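YcaO (Methanopyrus kandleri, PDB 6CIB) binds ADP and magnesium and probably serves as an ATP-dependent YcaO enzyme in the thioamidation of a peptide backbone. Local coordinates at residues 157-162 against 315-320; 146-151 against 346-351; 181-186 against 203-208; 185-190 against 298-303. All coordinates share one frame; numbering follows the deposited sequence.

Contact 1 of 4, residues 157-162 against 315-320; sequences AVIQGL and KLTEEL. With ADP (adenosine-5'-diphosphate), chain G.
Ile159, Leu320 and Thr317 bury most of the surface where the segments 157-162 and 315-320, both inside longer helices, pack with their axes 9.6 Å apart and their N-to-C directions at 33°. Ile159 holds CG1 anti to the carbonyl carbon (chi1 -69°), and an extended chi2 carries CD1 to the second helix. There CD1 lies 3.3 Å from Thr317 OG1 and 3.8 Å from Leu316 CD2, the isoleucine crossing both side chains at about a right angle. The threonine hydroxyl takes part in this packing because its polar need is met within its own helix, by the carbonyl of Leu313. On the other branch of Ile159, CG2 meets Leu320 CD1 at 3.8 Å. Leu320 also receives Leu162, whose CD2 is 3.9 Å from Leu320 CB and rests against its backbone carbonyl. Beside them Thr317 turns its methyl CG2 to Val158 CG1, 3.8 Å away. All these residues are buried, and the interface is held by apolar packing. Gln160 points away from it: with CG anti to the backbone N and the chain bent at chi2, its NE2 donates a nearly straight hydrogen bond of 2.7 Å to ADP O1B. One face of helix 154-177 thus packs on helix 313-325 while another lines the nucleotide pocket of the YcaO domain.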
# COMPACT_ATOMS: atom_id res chain seq x y z
N ALA A 157 -6.59 2.15 -9.71
CA ALA A 157 -6.71 1.27 -8.55
C ALA A 157 -5.88 -0.00 -8.70
O ALA A 157 -5.22 -0.43 -7.75
CB ALA A 157 -8.19 0.95 -8.30
N VAL A 158 -5.90 -0.60 -9.90
CA VAL A 158 -5.07 -1.79 -10.17
C VAL A 158 -3.58 -1.50 -10.01
O VAL A 158 -2.88 -2.24 -9.30
CB VAL A 158 -5.38 -2.44 -11.55
CG1 VAL A 158 -4.41 -3.58 -11.85
CG2 VAL A 158 -6.79 -2.98 -11.56
N ILE A 159 -3.10 -0.41 -10.62
CA ILE A 159 -1.70 0.02 -10.48
C ILE A 159 -1.33 0.20 -9.00
O ILE A 159 -0.33 -0.35 -8.54
CB ILE A 159 -1.40 1.31 -11.29
CG1 ILE A 159 -1.47 1.02 -12.80
CG2 ILE A 159 -0.05 1.91 -10.91
CD1 ILE A 159 -1.71 2.24 -13.67
N GLN A 160 -2.14 0.98 -8.28
CA GLN A 160 -1.91 1.27 -6.86
C GLN A 160 -1.89 -0.01 -6.01
O GLN A 160 -0.96 -0.20 -5.21
CB GLN A 160 -2.96 2.26 -6.34
CG GLN A 160 -2.70 2.81 -4.93
CD GLN A 160 -1.72 3.98 -4.91
OE1 GLN A 160 -1.21 4.41 -5.96
NE2 GLN A 160 -1.46 4.51 -3.72
N GLY A 161 -2.91 -0.85 -6.17
CA GLY A 161 -3.01 -2.13 -5.45
C GLY A 161 -1.86 -3.09 -5.69
O GLY A 161 -1.38 -3.73 -4.76
N LEU A 162 -1.42 -3.17 -6.95
CA LEU A 162 -0.33 -4.07 -7.35
C LEU A 162 1.02 -3.59 -6.82
O LEU A 162 1.79 -4.39 -6.28
CB LEU A 162 -0.28 -4.20 -8.87
CG LEU A 162 0.57 -5.30 -9.51
CD1 LEU A 162 0.13 -6.68 -9.04
CD2 LEU A 162 0.48 -5.19 -11.02
N LYS A 315 -1.32 0.96 -20.70
CA LYS A 315 0.01 0.40 -20.97
C LYS A 315 0.77 0.15 -19.66
O LYS A 315 1.40 -0.90 -19.48
CB LYS A 315 0.79 1.37 -21.88
CG LYS A 315 2.26 1.06 -22.13
CD LYS A 315 2.47 0.42 -23.49
CE LYS A 315 3.75 0.95 -24.14
NZ LYS A 315 3.84 0.55 -25.58
N LEU A 316 0.71 1.13 -18.76
CA LEU A 316 1.38 1.03 -17.46
C LEU A 316 0.86 -0.17 -16.67
O LEU A 316 1.65 -0.95 -16.14
CB LEU A 316 1.28 2.33 -16.65
CG LEU A 316 1.93 2.39 -15.27
CD1 LEU A 316 3.42 2.10 -15.33
CD2 LEU A 316 1.68 3.74 -14.64
N THR A 317 -0.47 -0.31 -16.63
CA THR A 317 -1.16 -1.44 -16.00
C THR A 317 -0.68 -2.78 -16.58
O THR A 317 -0.28 -3.67 -15.84
CB THR A 317 -2.70 -1.32 -16.14
OG1 THR A 317 -3.14 -0.06 -15.63
CG2 THR A 317 -3.42 -2.45 -15.39
N GLU A 318 -0.74 -2.89 -17.91
CA GLU A 318 -0.30 -4.08 -18.63
C GLU A 318 1.16 -4.44 -18.30
O GLU A 318 1.45 -5.57 -17.94
CB GLU A 318 -0.50 -3.86 -20.14
CG GLU A 318 -0.30 -5.10 -21.01
CD GLU A 318 -0.24 -4.75 -22.50
OE1 GLU A 318 -1.22 -4.17 -23.03
OE2 GLU A 318 0.80 -5.05 -23.13
N GLU A 319 2.05 -3.46 -18.41
CA GLU A 319 3.48 -3.67 -18.14
C GLU A 319 3.78 -4.08 -16.70
O GLU A 319 4.58 -4.98 -16.47
CB GLU A 319 4.30 -2.45 -18.56
CG GLU A 319 4.40 -2.30 -20.08
CD GLU A 319 5.38 -1.23 -20.52
OE1 GLU A 319 6.30 -0.89 -19.76
OE2 GLU A 319 5.23 -0.74 -21.66
N LEU A 320 3.11 -3.44 -15.73
CA LEU A 320 3.24 -3.82 -14.33
C LEU A 320 2.76 -5.24 -14.07
O LEU A 320 3.45 -6.00 -13.40
CB LEU A 320 2.55 -2.82 -13.39
CG LEU A 320 3.26 -1.47 -13.24
CD1 LEU A 320 2.39 -0.49 -12.46
CD2 LEU A 320 4.63 -1.61 -12.60
PB ADP G . -1.75 4.49 -0.25
O1B ADP G . -2.53 3.81 -1.35
O2B ADP G . -0.29 4.07 -0.16
O3B ADP G . -2.45 4.55 1.09
PA ADP G . -2.54 7.25 -0.65
O1A ADP G . -2.00 8.22 -1.67
O2A ADP G . -2.55 7.71 0.78
O3A ADP G . -1.58 5.99 -0.81
O5' ADP G . -4.01 6.81 -1.12
C5' ADP G . -5.07 6.32 -0.28
C4' ADP G . -6.23 5.82 -1.16
O4' ADP G . -6.72 6.89 -1.99
C3' ADP G . -5.82 4.72 -2.15
O3' ADP G . -6.95 3.86 -2.42
C2' ADP G . -5.46 5.49 -3.41
O2' ADP G . -5.55 4.69 -4.58
C1' ADP G . -6.49 6.62 -3.38
N9 ADP G . -6.01 7.86 -4.03
C8 ADP G . -4.97 8.60 -3.62
N7 ADP G . -4.79 9.67 -4.44
C5 ADP G . -5.75 9.64 -5.37
C6 ADP G . -6.13 10.48 -6.52
N6 ADP G . -5.42 11.60 -6.82
N1 ADP G . -7.19 10.09 -7.26
C2 ADP G . -7.90 8.97 -6.98
N3 ADP G . -7.61 8.16 -5.93
C4 ADP G . -6.56 8.44 -5.11

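Contact 2 of 4, residues 146-151 against 346-351; sequences NGLSAG and VVRVRV. With MG (magnesium ion), chain H; ADP (adenosine-5'-diphosphate), chain G.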
# COMPACT_ATOMS: atom_id res chain seq x y z
N ASN A 146 -4.17 -5.37 2.31
CA ASN A 146 -3.07 -5.37 1.35
C ASN A 146 -3.60 -5.62 -0.05
O ASN A 146 -4.28 -6.62 -0.31
CB ASN A 146 -2.00 -6.42 1.69
CG ASN A 146 -0.70 -6.19 0.93
OD1 ASN A 146 -0.17 -5.08 0.90
ND2 ASN A 146 -0.17 -7.24 0.32
N GLY A 147 -3.31 -4.68 -0.95
CA GLY A 147 -3.77 -4.74 -2.32
C GLY A 147 -5.10 -4.07 -2.59
O GLY A 147 -5.57 -4.07 -3.73
N LEU A 148 -5.72 -3.52 -1.54
CA LEU A 148 -6.96 -2.77 -1.67
C LEU A 148 -6.67 -1.34 -2.12
O LEU A 148 -5.85 -0.66 -1.51
CB LEU A 148 -7.74 -2.78 -0.35
CG LEU A 148 -9.08 -2.07 -0.25
CD1 LEU A 148 -10.16 -2.76 -1.10
CD2 LEU A 148 -9.48 -2.01 1.21
N SER A 149 -7.34 -0.90 -3.18
CA SER A 149 -7.15 0.46 -3.70
C SER A 149 -8.38 0.99 -4.42
O SER A 149 -9.10 0.24 -5.07
CB SER A 149 -5.94 0.53 -4.65
OG SER A 149 -4.74 0.15 -3.96
N ALA A 150 -8.58 2.30 -4.31
CA ALA A 150 -9.59 3.03 -5.04
C ALA A 150 -8.91 3.93 -6.07
O ALA A 150 -7.72 4.23 -5.95
CB ALA A 150 -10.43 3.85 -4.08
N GLY A 151 -9.66 4.32 -7.10
CA GLY A 151 -9.21 5.32 -8.07
C GLY A 151 -10.37 5.95 -8.81
O GLY A 151 -11.53 5.58 -8.60
N VAL A 346 -13.11 0.57 -7.17
CA VAL A 346 -12.29 -0.01 -6.09
C VAL A 346 -11.96 -1.44 -6.50
O VAL A 346 -12.81 -2.14 -7.06
CB VAL A 346 -13.01 -0.00 -4.70
CG1 VAL A 346 -12.12 -0.61 -3.61
CG2 VAL A 346 -13.42 1.41 -4.30
N VAL A 347 -10.72 -1.85 -6.25
CA VAL A 347 -10.30 -3.23 -6.49
C VAL A 347 -9.54 -3.82 -5.30
O VAL A 347 -8.97 -3.09 -4.47
CB VAL A 347 -9.44 -3.42 -7.77
CG1 VAL A 347 -10.16 -2.92 -9.02
CG2 VAL A 347 -8.05 -2.80 -7.64
N ARG A 348 -9.56 -5.15 -5.24
CA ARG A 348 -8.62 -5.89 -4.45
C ARG A 348 -7.71 -6.68 -5.40
O ARG A 348 -8.18 -7.49 -6.20
CB ARG A 348 -9.35 -6.83 -3.49
CG ARG A 348 -8.46 -7.46 -2.43
CD ARG A 348 -8.21 -6.49 -1.28
NE ARG A 348 -7.13 -6.97 -0.42
CZ ARG A 348 -7.29 -7.79 0.62
NH1 ARG A 348 -8.50 -8.22 0.97
NH2 ARG A 348 -6.23 -8.17 1.32
N VAL A 349 -6.41 -6.40 -5.30
CA VAL A 349 -5.37 -7.12 -6.04
C VAL A 349 -4.75 -8.13 -5.10
O VAL A 349 -4.34 -7.77 -3.99
CB VAL A 349 -4.29 -6.17 -6.60
CG1 VAL A 349 -3.14 -6.94 -7.25
CG2 VAL A 349 -4.91 -5.20 -7.60
N ARG A 350 -4.74 -9.39 -5.52
CA ARG A 350 -4.03 -10.44 -4.80
C ARG A 350 -2.98 -11.05 -5.73
O ARG A 350 -3.26 -11.32 -6.90
CB ARG A 350 -4.98 -11.55 -4.30
CG ARG A 350 -6.26 -11.09 -3.59
CD ARG A 350 -6.02 -10.29 -2.32
NE ARG A 350 -5.37 -11.08 -1.27
CZ ARG A 350 -4.24 -10.75 -0.66
NH1 ARG A 350 -3.61 -9.61 -0.96
NH2 ARG A 350 -3.73 -11.55 0.28
N VAL A 351 -1.77 -11.26 -5.20
CA VAL A 351 -0.73 -11.98 -5.92
C VAL A 351 -0.46 -13.24 -5.09
O VAL A 351 0.04 -13.14 -3.95
CB VAL A 351 0.53 -11.10 -6.17
CG1 VAL A 351 1.59 -11.85 -6.96
CG2 VAL A 351 0.15 -9.82 -6.91
MG MG H . -5.11 1.02 -0.06
PB ADP G . -1.75 4.49 -0.25
O1B ADP G . -2.53 3.81 -1.35
O2B ADP G . -0.29 4.07 -0.16
O3B ADP G . -2.45 4.55 1.09
PA ADP G . -2.54 7.25 -0.65
O1A ADP G . -2.00 8.22 -1.67
O2A ADP G . -2.55 7.71 0.78
O3A ADP G . -1.58 5.99 -0.81
O5' ADP G . -4.01 6.81 -1.12
C5' ADP G . -5.07 6.32 -0.28
C4' ADP G . -6.23 5.82 -1.16
O4' ADP G . -6.72 6.89 -1.99
C3' ADP G . -5.82 4.72 -2.15
O3' ADP G . -6.95 3.86 -2.42
C2' ADP G . -5.46 5.49 -3.41
O2' ADP G . -5.55 4.69 -4.58
C1' ADP G . -6.49 6.62 -3.38
N9 ADP G . -6.01 7.86 -4.03
C8 ADP G . -4.97 8.60 -3.62
N7 ADP G . -4.79 9.67 -4.44
C5 ADP G . -5.75 9.64 -5.37
C6 ADP G . -6.13 10.48 -6.52
N6 ADP G . -5.42 11.60 -6.82
N1 ADP G . -7.19 10.09 -7.26
C2 ADP G . -7.90 8.97 -6.98
N3 ADP G . -7.61 8.16 -5.93
C4 ADP G . -6.56 8.44 -5.11
O HOH W 1 -3.68 1.52 -1.70
O HOH W 2 -4.57 2.62 1.44
O HOH W 3 -4.42 -0.70 1.15
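An edge strand of the five-stranded antiparallel sheet of the YcaO domain, 148-150, carries part of the nucleotide and magnesium site and pairs with strand 346-351. Ser149 and Val347 form the hydrogen-bonded pair, with Ser149 N donating to Val347 O at 3.0 Å and Val347 N returning a bond to Ser149 O, each nearly along the C=O axis. Leu148 with Arg348 and Ala150 with Val346 are the flanking non-hydrogen-bonded pairs. On the face that these four residues share, Leu148 CD1 reaches Val346 CG1 at 3.8 Å and Ala150 CB meets Val346 CG2.

Other polar groups of this strand serve the ligands. Leu148 O binds magnesium at 2.3 Å, with three waters and Glu81 as further ligands. Ser149 OG donates to one of those waters, which itself donates to ADP O1B, so the serine positions a metal-bound water against the phosphate. Ala150 grips the ribose twice: its N gives ADP O3' a bond of 2.9 Å, while its O accepts from ADP O2' at 2.6 Å.

Before the strand, Gly147 has a positive phi (91°), and a CB there would clash with Val349 O. Asn146 O is gripped by Arg348, whose chain, bent at chi2, offers NE and NH2 side-on to that one atom. The oxygen lies in the guanidinium plane; the NE bond of 2.9 Å comes from above the carbonyl plane, whereas NH2, at 3.0 Å, lies on a lone pair of Asn146 O.

Contact 3 of 4, residues 181-186 against 203-208; sequences PPELEV and RVELRL
Arg207 and Glu183 cross obliquely over the single bridge between the backbones, with carboxylate and guanidinium planes 72° apart. Glu183 extends its chain from a CG anti to the backbone N, so that CB and CG run alongside Arg207 NH1, both at 3.7 Å, whereas OE2 stays beyond salt-bridge range. The guanidinium is instead engaged largely within its own strand: NH1 and NH2 grip Glu205 OE1 end-on in the guanidinium plane, the NH2 bond (2.8 Å) using the anti lone pair of that oxygen. NH1 also donates to Leu206 O, and NE to the carbonyl of Trp292. Together these bonds would hold the rotation of Arg207, whose aliphatic part is crossed at about a right angle by the Pro181 ring, CG lying 4.0 Å from Arg207 CB. Glu183 OE2 comes within 3.8 Å of Glu205 OE1, a closeness of like charges that Arg207 and Arg203, both salt-bridged to Glu205, would probably ease. A water donates to Glu183 OE2 and accepts from Leu206 N.

Strands 183-185 and 203-208 meet steeply, at 101°, and belong to different sheets, the second at the edge of a three-stranded antiparallel sheet. Two backbone bonds of 3.0 Å pin the crossing, Leu208 N to Pro182 O nearly along the C=O axis and Leu184 N to Leu206 O from above the carbonyl plane. Leu184 CB sits between Leu206 CB and Leu208 CB. Val186 crosses Leu206 at a right angle, its CG2 3.7 Å from Leu206 CD1, and Val245 of helix 241-260 touches Leu184, Val186 and Leu206.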
# COMPACT_ATOMS: atom_id res chain seq x y z
N PRO A 181 19.22 -3.75 3.98
CA PRO A 181 19.21 -3.11 2.66
C PRO A 181 20.17 -1.92 2.58
O PRO A 181 20.45 -1.31 3.62
CB PRO A 181 17.75 -2.65 2.50
CG PRO A 181 17.24 -2.51 3.88
CD PRO A 181 17.93 -3.57 4.68
N PRO A 182 20.70 -1.61 1.37
CA PRO A 182 21.59 -0.45 1.23
C PRO A 182 20.86 0.87 1.46
O PRO A 182 19.65 0.98 1.19
CB PRO A 182 22.05 -0.54 -0.23
CG PRO A 182 20.97 -1.30 -0.92
CD PRO A 182 20.50 -2.30 0.08
N GLU A 183 21.61 1.86 1.96
CA GLU A 183 21.16 3.25 2.01
C GLU A 183 20.95 3.79 0.60
O GLU A 183 21.75 3.52 -0.31
CB GLU A 183 22.19 4.11 2.77
CG GLU A 183 21.85 5.61 2.85
CD GLU A 183 22.57 6.34 3.97
OE1 GLU A 183 23.71 5.96 4.33
OE2 GLU A 183 21.99 7.32 4.49
N LEU A 184 19.86 4.54 0.41
CA LEU A 184 19.59 5.20 -0.87
C LEU A 184 19.84 6.71 -0.77
O LEU A 184 19.22 7.39 0.04
CB LEU A 184 18.18 4.89 -1.39
CG LEU A 184 17.78 5.59 -2.70
CD1 LEU A 184 18.42 4.96 -3.94
CD2 LEU A 184 16.27 5.60 -2.83
N GLU A 185 20.76 7.19 -1.61
CA GLU A 185 21.19 8.59 -1.61
C GLU A 185 20.38 9.39 -2.64
O GLU A 185 20.26 8.97 -3.79
CB GLU A 185 22.69 8.68 -1.91
CG GLU A 185 23.47 9.71 -1.10
CD GLU A 185 24.18 9.12 0.12
OE1 GLU A 185 24.70 7.99 0.04
OE2 GLU A 185 24.23 9.81 1.17
N VAL A 186 19.81 10.51 -2.20
CA VAL A 186 18.93 11.36 -3.03
C VAL A 186 19.44 12.80 -3.06
O VAL A 186 20.26 13.19 -2.23
CB VAL A 186 17.45 11.34 -2.55
CG1 VAL A 186 16.81 9.97 -2.77
CG2 VAL A 186 17.33 11.76 -1.09
N ARG A 203 16.52 11.47 13.15
CA ARG A 203 17.06 11.05 11.86
C ARG A 203 15.97 10.48 10.95
O ARG A 203 15.03 9.83 11.42
CB ARG A 203 18.18 10.03 12.03
CG ARG A 203 19.47 10.58 12.64
CD ARG A 203 20.69 10.19 11.83
NE ARG A 203 21.13 8.82 12.12
CZ ARG A 203 22.03 8.15 11.40
NH1 ARG A 203 22.60 8.70 10.33
NH2 ARG A 203 22.36 6.91 11.76
N VAL A 204 16.11 10.72 9.64
CA VAL A 204 15.29 10.06 8.63
C VAL A 204 16.23 9.38 7.65
O VAL A 204 17.01 10.04 6.97
CB VAL A 204 14.30 11.02 7.91
CG1 VAL A 204 13.58 10.29 6.77
CG2 VAL A 204 13.28 11.59 8.88
N GLU A 205 16.14 8.05 7.60
CA GLU A 205 17.06 7.23 6.81
C GLU A 205 16.33 6.57 5.64
O GLU A 205 15.23 6.04 5.82
CB GLU A 205 17.66 6.14 7.70
CG GLU A 205 18.54 6.62 8.84
CD GLU A 205 19.96 6.90 8.39
OE1 GLU A 205 20.59 6.00 7.78
OE2 GLU A 205 20.45 8.02 8.64
N LEU A 206 16.93 6.62 4.46
CA LEU A 206 16.36 6.00 3.26
C LEU A 206 17.08 4.71 2.87
O LEU A 206 18.30 4.63 3.00
CB LEU A 206 16.33 6.98 2.07
CG LEU A 206 15.43 8.21 2.18
CD1 LEU A 206 15.69 9.17 1.03
CD2 LEU A 206 13.95 7.84 2.24
N ARG A 207 16.31 3.72 2.43
CA ARG A 207 16.83 2.42 2.00
C ARG A 207 16.21 2.00 0.67
O ARG A 207 15.01 2.21 0.45
CB ARG A 207 16.52 1.34 3.03
CG ARG A 207 17.03 1.58 4.45
CD ARG A 207 18.55 1.65 4.53
NE ARG A 207 18.96 1.97 5.90
CZ ARG A 207 19.47 3.14 6.29
NH1 ARG A 207 19.66 4.13 5.41
NH2 ARG A 207 19.80 3.32 7.56
N LEU A 208 17.02 1.42 -0.21
CA LEU A 208 16.50 0.72 -1.38
C LEU A 208 16.34 -0.77 -1.04
O LEU A 208 17.33 -1.48 -0.85
CB LEU A 208 17.39 0.93 -2.62
CG LEU A 208 16.80 0.42 -3.95
CD1 LEU A 208 15.67 1.29 -4.47
CD2 LEU A 208 17.89 0.29 -5.00
O HOH W 4 19.46 -0.94 6.26
O HOH W 5 19.32 8.10 4.40

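Contact 4 of 4, residues 185-190 against 298-303; sequences EVHGEL and TVEIDD
Thr298 opens the contact with its hydroxyl: OG1, anti to the backbone N (chi1 -179°), donates to Glu185 OE1 at 3.1 Å and meets that oxygen nearly along its C-O axis. Val299 contributes its backbone. Its O accepts from Glu185 N in a bond of 2.8 Å that is almost straight, at 175°, while its side chain turns away. Glu300 is the parallel bridge partner of Glu185, and their side chains lie on the same face of the two-stranded sheet. Bent at chi2, Glu300 brings OE1 to 3.4 Å from Glu185 CB and to the edge of the His187 ring, 3.1 Å from NE2, its carboxylate plane turned 19° from the ring. At Ile301 the strand gives way to a 3-10 turn. Its N still donates to Glu185 O, at 3.1 Å, so that Glu185 is bonded through both N and O to the residues on either side of Glu300. The Ile301 side chain closes the inner side, CG2 packing on Val186 CA and CD1 lying 4.0 Å from Val186 CG1. Asp302 OD1 approaches the imidazole edge near ND1 and CE1, so that two carboxylates flank the exposed ring near its plane and would probably favour its charged form. The two-strand pair lies at the surface, and residues 185-187 lead into helix 188-198; Val245 of helix 241-260 touches Leu190 and Ile301, and Val299 faces Leu208 of strand 203-209.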
# COMPACT_ATOMS: atom_id res chain seq x y z
N GLU A 185 20.76 7.19 -1.61
CA GLU A 185 21.19 8.59 -1.61
C GLU A 185 20.38 9.39 -2.64
O GLU A 185 20.26 8.97 -3.79
CB GLU A 185 22.69 8.68 -1.91
CG GLU A 185 23.47 9.71 -1.10
CD GLU A 185 24.18 9.12 0.12
OE1 GLU A 185 24.70 7.99 0.04
OE2 GLU A 185 24.23 9.81 1.17
N VAL A 186 19.81 10.51 -2.20
CA VAL A 186 18.93 11.36 -3.03
C VAL A 186 19.44 12.80 -3.06
O VAL A 186 20.26 13.19 -2.23
CB VAL A 186 17.45 11.34 -2.55
CG1 VAL A 186 16.81 9.97 -2.77
CG2 VAL A 186 17.33 11.76 -1.09
N HIS A 187 18.93 13.59 -4.01
CA HIS A 187 19.35 14.99 -4.22
C HIS A 187 18.15 15.91 -4.41
O HIS A 187 17.00 15.45 -4.42
CB HIS A 187 20.28 15.09 -5.44
CG HIS A 187 21.38 14.07 -5.44
ND1 HIS A 187 21.33 12.93 -6.22
CD2 HIS A 187 22.53 13.99 -4.73
CE1 HIS A 187 22.41 12.20 -6.00
NE2 HIS A 187 23.15 12.82 -5.10
N GLY A 188 18.43 17.21 -4.54
CA GLY A 188 17.43 18.23 -4.86
C GLY A 188 16.23 18.24 -3.92
O GLY A 188 16.39 18.21 -2.70
N GLU A 189 15.04 18.23 -4.51
CA GLU A 189 13.78 18.35 -3.76
C GLU A 189 13.49 17.18 -2.81
O GLU A 189 12.96 17.38 -1.71
CB GLU A 189 12.61 18.57 -4.72
CG GLU A 189 12.53 19.99 -5.28
CD GLU A 189 11.33 20.22 -6.18
OE1 GLU A 189 10.38 19.41 -6.16
OE2 GLU A 189 11.34 21.22 -6.93
N LEU A 190 13.85 15.96 -3.21
CA LEU A 190 13.66 14.79 -2.34
C LEU A 190 14.57 14.83 -1.12
O LEU A 190 14.13 14.53 -0.01
CB LEU A 190 13.80 13.48 -3.11
CG LEU A 190 12.64 13.12 -4.05
CD1 LEU A 190 13.06 12.02 -5.00
CD2 LEU A 190 11.38 12.72 -3.29
N THR A 298 25.68 1.35 -0.37
CA THR A 298 25.00 2.59 -0.73
C THR A 298 24.63 2.60 -2.21
O THR A 298 25.38 2.08 -3.03
CB THR A 298 25.81 3.85 -0.33
OG1 THR A 298 25.09 5.03 -0.69
CG2 THR A 298 27.21 3.89 -0.98
N VAL A 299 23.46 3.16 -2.52
CA VAL A 299 22.97 3.28 -3.90
C VAL A 299 22.64 4.74 -4.21
O VAL A 299 22.00 5.41 -3.39
CB VAL A 299 21.74 2.37 -4.17
CG1 VAL A 299 21.30 2.42 -5.63
CG2 VAL A 299 22.03 0.92 -3.79
N GLU A 300 23.09 5.21 -5.36
CA GLU A 300 22.78 6.55 -5.86
C GLU A 300 21.50 6.49 -6.69
O GLU A 300 21.39 5.63 -7.57
CB GLU A 300 23.93 7.08 -6.72
CG GLU A 300 24.12 8.58 -6.65
CD GLU A 300 24.72 9.03 -5.33
OE1 GLU A 300 24.13 9.92 -4.68
OE2 GLU A 300 25.79 8.50 -4.93
N ILE A 301 20.55 7.38 -6.41
CA ILE A 301 19.24 7.34 -7.09
C ILE A 301 19.33 7.46 -8.62
O ILE A 301 18.60 6.77 -9.34
CB ILE A 301 18.18 8.30 -6.47
CG1 ILE A 301 16.79 8.00 -7.07
CG2 ILE A 301 18.58 9.77 -6.62
CD1 ILE A 301 15.61 8.45 -6.23
N ASP A 302 20.26 8.30 -9.10
CA ASP A 302 20.47 8.54 -10.53
C ASP A 302 20.99 7.31 -11.29
O ASP A 302 20.85 7.24 -12.51
CB ASP A 302 21.39 9.73 -10.76
CG ASP A 302 21.05 10.91 -9.87
OD1 ASP A 302 21.41 10.85 -8.66
OD2 ASP A 302 20.43 11.87 -10.37
N ASP A 303 21.59 6.36 -10.57
CA ASP A 303 22.08 5.11 -11.14
C ASP A 303 20.95 4.13 -11.49
O ASP A 303 21.17 3.20 -12.27
CB ASP A 303 23.09 4.43 -10.21
CG ASP A 303 24.42 5.18 -10.11
OD1 ASP A 303 24.75 6.01 -10.99
OD2 ASP A 303 25.16 4.92 -9.14

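How the contacts relate
From the N terminus, the first segment to take part in a contact is strand 148-150, whose pairing with 346-351 in contact 2 closes the widest loop. Helix 154-177 follows, and contact 1 closes a second loop within the first by joining it to helix 313-325. These two contacts touch, Ser149 lying against Gly161 and Gln160, and both reach ADP. Contacts 3 and 4 share Glu185 and Val186; their loops overlap, starting from the same residues and running to strands 203-209 and 298-300. Both lie inside the loop of contact 1, their centres about 26 and 25 Å from its own. Contact 4 forms the two-stranded sheet and contact 3 joins it to the three-stranded one.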